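Local coordinates for protein FACT-Spt16 (Cicer arietinum, PDB 5CE6) that forms the N-terminal domain of the SPT16 subunit of the FACT histone chaperone complex and probably takes part in binding histones H3-H4, at residues 69-74 with 79-84; 94-99 with 104-109. All coordinates share one frame; numbering follows the deposited sequence. Where two conformers were deposited one is given.

Contact 1 of 2, residues 69-74 with 79-84; sequences KSTALF and GFEFPE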
# COMPACT_ATOMS: atom_id res chain seq x y z
N LYS A 69 0.47 4.49 -8.66
CA LYS A 69 1.89 4.75 -8.58
C LYS A 69 2.22 6.16 -9.08
O LYS A 69 3.14 6.80 -8.60
CB LYS A 69 2.65 3.69 -9.38
CG LYS A 69 4.14 3.65 -9.10
CD LYS A 69 4.79 2.44 -9.75
CE LYS A 69 5.28 1.43 -8.71
NZ LYS A 69 4.17 0.66 -8.05
N SER A 70 1.47 6.65 -10.06
CA SER A 70 1.72 8.00 -10.56
C SER A 70 1.39 9.03 -9.49
O SER A 70 2.12 10.01 -9.31
CB SER A 70 0.88 8.27 -11.80
OG SER A 70 -0.48 7.98 -11.53
N THR A 71 0.29 8.80 -8.77
CA THR A 71 -0.07 9.68 -7.66
C THR A 71 1.01 9.64 -6.59
O THR A 71 1.41 10.67 -6.05
CB THR A 71 -1.43 9.29 -7.07
OG1 THR A 71 -2.46 9.57 -8.03
CG2 THR A 71 -1.71 10.08 -5.80
N ALA A 72 1.50 8.44 -6.31
CA ALA A 72 2.57 8.28 -5.34
C ALA A 72 3.82 9.08 -5.70
O ALA A 72 4.46 9.66 -4.82
CB ALA A 72 2.90 6.80 -5.17
N LEU A 73 4.17 9.13 -6.98
CA LEU A 73 5.33 9.93 -7.39
C LEU A 73 5.12 11.41 -7.10
O LEU A 73 6.02 12.07 -6.56
CB LEU A 73 5.67 9.71 -8.87
CG LEU A 73 6.89 10.51 -9.33
CD1 LEU A 73 8.13 10.10 -8.56
CD2 LEU A 73 7.11 10.40 -10.83
N PHE A 74 3.96 11.95 -7.46
CA PHE A 74 3.65 13.34 -7.13
C PHE A 74 3.71 13.61 -5.63
O PHE A 74 4.28 14.61 -5.21
CB PHE A 74 2.28 13.76 -7.67
CG PHE A 74 2.28 14.12 -9.12
CD1 PHE A 74 2.67 15.39 -9.53
CD2 PHE A 74 1.85 13.22 -10.07
CE1 PHE A 74 2.66 15.74 -10.87
CE2 PHE A 74 1.82 13.56 -11.42
CZ PHE A 74 2.23 14.82 -11.82
N GLY A 79 4.85 16.38 -2.39
CA GLY A 79 4.14 16.39 -1.12
C GLY A 79 2.65 16.60 -1.25
O GLY A 79 1.95 16.70 -0.24
N PHE A 80 2.16 16.67 -2.48
CA PHE A 80 0.74 16.91 -2.75
C PHE A 80 0.32 16.19 -4.03
O PHE A 80 1.15 15.93 -4.90
CB PHE A 80 0.45 18.41 -2.94
CG PHE A 80 0.80 19.25 -1.75
CD1 PHE A 80 -0.09 19.38 -0.68
CD2 PHE A 80 2.01 19.92 -1.69
CE1 PHE A 80 0.24 20.16 0.41
CE2 PHE A 80 2.35 20.70 -0.60
CZ PHE A 80 1.46 20.82 0.45
N GLU A 81 -0.96 15.87 -4.12
CA GLU A 81 -1.51 15.34 -5.35
C GLU A 81 -1.67 16.46 -6.36
O GLU A 81 -1.96 17.60 -5.99
CB GLU A 81 -2.88 14.71 -5.11
CG GLU A 81 -2.85 13.39 -4.35
CD GLU A 81 -4.20 12.73 -4.31
OE1 GLU A 81 -4.71 12.33 -5.38
OE2 GLU A 81 -4.76 12.61 -3.20
N PHE A 82 -1.52 16.11 -7.63
CA PHE A 82 -1.77 17.03 -8.73
C PHE A 82 -2.68 16.33 -9.72
O PHE A 82 -2.22 15.74 -10.70
CB PHE A 82 -0.45 17.44 -9.40
CG PHE A 82 0.32 18.50 -8.64
CD1 PHE A 82 1.04 18.18 -7.48
CD2 PHE A 82 0.36 19.81 -9.09
CE1 PHE A 82 1.75 19.16 -6.79
CE2 PHE A 82 1.07 20.79 -8.41
CZ PHE A 82 1.77 20.47 -7.26
N PRO A 83 -4.00 16.35 -9.46
CA PRO A 83 -4.94 15.66 -10.34
C PRO A 83 -4.99 16.33 -11.71
O PRO A 83 -4.63 17.50 -11.83
CB PRO A 83 -6.29 15.82 -9.63
CG PRO A 83 -5.94 16.18 -8.21
CD PRO A 83 -4.68 16.99 -8.32
N GLU A 84 -5.43 15.58 -12.72
CA GLU A 84 -5.47 16.04 -14.10
C GLU A 84 -4.18 16.76 -14.52
O GLU A 84 -4.21 17.87 -15.08
CB GLU A 84 -6.71 16.89 -14.37
CG GLU A 84 -7.14 16.90 -15.82
CD GLU A 84 -8.42 17.67 -16.06
OE1 GLU A 84 -8.55 18.81 -15.56
OE2 GLU A 84 -9.31 17.12 -16.74
O HOH W 1 -3.62 12.01 -7.78
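A single water ties T71 to E81: it lies 2.7 Å from T71 OG1 and donates a hydrogen bond to E81 OE1, also 2.7 Å away. Beside this bridge the two side chains touch directly, where CG2 of T71 meets OE1 and the CG methylene of E81, each at 3.8 Å. T71 can do both because its branches part at CB: CG2 stands anti to the backbone N while OG1 sits beside that N (chi1 -68°). E81 starts from a CB that points away from the helix, and its end swings back to the threonine. This is the turn by which helix 69-78 gives way to the loop before strand 85-89 in the N-terminal lobe, with G79 leaving helical geometry at positive phi; its N makes a weak hydrogen bond of 3.4 Å to F74 O. Further along the helix, F74 packs on F82, both buried. CB of F82 comes up obliquely to the F74 ring, 4.2 Å from its centroid, in an off-centre CH-pi contact, and within 3.7 Å of F74 CD1. The ring planes are inclined by only 28°, but the rings are offset, with little overlap. M87 and T85 of strand 85-89 also pack on F74.

Contact 2 of 2, residues 94-99 with 104-109; sequences IHVLCS and SILESV
V96 and L106 meet tip to tip, methyl against methyl, with V96 CG1 3.6 Å from L106 CD1. That one touch is the tight part of the contact; no hydrogen bond crosses between 94-99 and 104-109. With chi1 at -176°, V96 turns CG1 to the side away from its own N, and L106 extends from the helix so that CD1 meets it. C98 adds a looser touch, its SG 4.3 Å from the same CD1, so a single leucine methyl faces two residues of the strand. The backbones stay well separated, 9.0 Å between the CA atoms of V96 and L106, and side chains bridge the distance. On the solvent side S104, I105 and E107 are exposed, and polar bonds take over: S108 OG donates to I105 O at 3.0 Å, almost in line with the carbonyl, and E107 forms a salt bridge with K110. At the turn between strand and helix, S99 is the N-cap, its OG accepting a hydrogen bond from K102 N. The result is a short helix laid over one face of the mixed sheet. Strand 93-98 runs between 85-89 and 120-125, with V96 touching T85 and L123; the opposite face, through H95 and L97, is covered by helix 133-145.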
# COMPACT_ATOMS: atom_id res chain seq x y z
N ILE A 94 11.88 19.25 -17.31
CA ILE A 94 10.68 18.58 -16.81
C ILE A 94 9.49 19.37 -17.34
O ILE A 94 9.36 20.54 -17.04
CB ILE A 94 10.63 18.56 -15.28
CG1 ILE A 94 11.86 17.85 -14.72
CG2 ILE A 94 9.36 17.84 -14.80
CD1 ILE A 94 11.88 17.74 -13.20
N HIS A 95 8.64 18.72 -18.12
CA HIS A 95 7.47 19.38 -18.67
C HIS A 95 6.24 19.02 -17.86
O HIS A 95 6.05 17.87 -17.52
CB HIS A 95 7.27 18.98 -20.13
CG HIS A 95 8.35 19.48 -21.04
ND1 HIS A 95 8.22 20.62 -21.80
CD2 HIS A 95 9.59 18.99 -21.31
CE1 HIS A 95 9.32 20.81 -22.49
NE2 HIS A 95 10.17 19.83 -22.21
N VAL A 96 5.43 20.02 -17.53
CA VAL A 96 4.21 19.79 -16.78
C VAL A 96 3.05 20.38 -17.56
O VAL A 96 3.14 21.51 -18.01
CB VAL A 96 4.27 20.43 -15.39
CG1 VAL A 96 3.04 20.08 -14.59
CG2 VAL A 96 5.53 19.96 -14.64
N LEU A 97 1.99 19.61 -17.75
CA LEU A 97 0.76 20.12 -18.36
C LEU A 97 -0.30 20.10 -17.27
O LEU A 97 -0.64 19.03 -16.76
CB LEU A 97 0.33 19.23 -19.53
CG LEU A 97 -0.98 19.60 -20.24
CD1 LEU A 97 -0.97 21.07 -20.62
CD2 LEU A 97 -1.18 18.74 -21.47
N CYS A 98 -0.80 21.27 -16.90
CA CYS A 98 -1.68 21.39 -15.74
C CYS A 98 -2.47 22.69 -15.78
O CYS A 98 -2.26 23.51 -16.67
CB CYS A 98 -0.86 21.34 -14.45
SG CYS A 98 0.32 22.70 -14.26
N SER A 99 -3.34 22.88 -14.80
CA SER A 99 -4.13 24.11 -14.68
C SER A 99 -3.25 25.31 -14.33
O SER A 99 -2.13 25.14 -13.85
CB SER A 99 -5.20 23.93 -13.60
OG SER A 99 -4.59 23.84 -12.33
N SER A 104 1.06 28.02 -11.08
CA SER A 104 1.52 29.10 -10.21
C SER A 104 2.18 28.51 -8.97
O SER A 104 3.11 29.09 -8.40
CB SER A 104 0.36 30.00 -9.80
OG SER A 104 -0.21 30.65 -10.93
N ILE A 105 1.70 27.35 -8.55
CA ILE A 105 2.27 26.65 -7.41
C ILE A 105 3.63 26.07 -7.78
O ILE A 105 4.59 26.16 -7.01
CB ILE A 105 1.33 25.52 -6.94
CG1 ILE A 105 0.02 26.12 -6.43
CG2 ILE A 105 2.00 24.68 -5.86
CD1 ILE A 105 -1.09 25.10 -6.25
N LEU A 106 3.73 25.49 -8.98
CA LEU A 106 4.96 24.83 -9.42
C LEU A 106 6.07 25.81 -9.80
O LEU A 106 7.22 25.40 -9.97
CB LEU A 106 4.67 23.87 -10.58
CG LEU A 106 3.90 22.61 -10.19
CD1 LEU A 106 3.48 21.80 -11.41
CD2 LEU A 106 4.73 21.74 -9.25
N GLU A 107 5.74 27.09 -9.94
CA GLU A 107 6.76 28.11 -10.20
C GLU A 107 7.91 28.02 -9.20
O GLU A 107 9.07 28.25 -9.54
CB GLU A 107 6.14 29.51 -10.18
CG GLU A 107 5.38 29.88 -11.43
CD GLU A 107 6.28 30.08 -12.63
OE1 GLU A 107 7.49 30.34 -12.43
OE2 GLU A 107 5.79 29.99 -13.77
N SER A 108 7.58 27.67 -7.96
CA SER A 108 8.54 27.69 -6.87
C SER A 108 9.61 26.60 -6.95
O SER A 108 10.64 26.69 -6.28
CB SER A 108 7.82 27.59 -5.52
OG SER A 108 7.14 26.36 -5.40
N VAL A 109 9.37 25.57 -7.75
CA VAL A 109 10.34 24.47 -7.86
C VAL A 109 11.28 24.61 -9.07
O VAL A 109 12.17 23.79 -9.26
CB VAL A 109 9.65 23.08 -7.83
CG1 VAL A 109 8.84 22.91 -6.56
CG2 VAL A 109 8.75 22.89 -9.03

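Going along the chain from the N terminus, contact 1 comes first: residues 69-74 and 79-84 close a short loop formed by the last turn of helix 69-78. The chain then runs through strand 85-89 and turns back into strand 93-98, where contact 2 opens; its loop is the first turn of helix 100-106 and closes at that helix's end. The two loops follow in series, neither enclosing nor crossing the other, and their centres lie 13 Å apart. They nevertheless touch, as F82 CZ packs 3.8 Å from L106 CD2. T85 of strand 85-89 is common to both contacts, also touching C98, so helices 69-78 and 100-106 are joined to the same sheet of the N-terminal lobe.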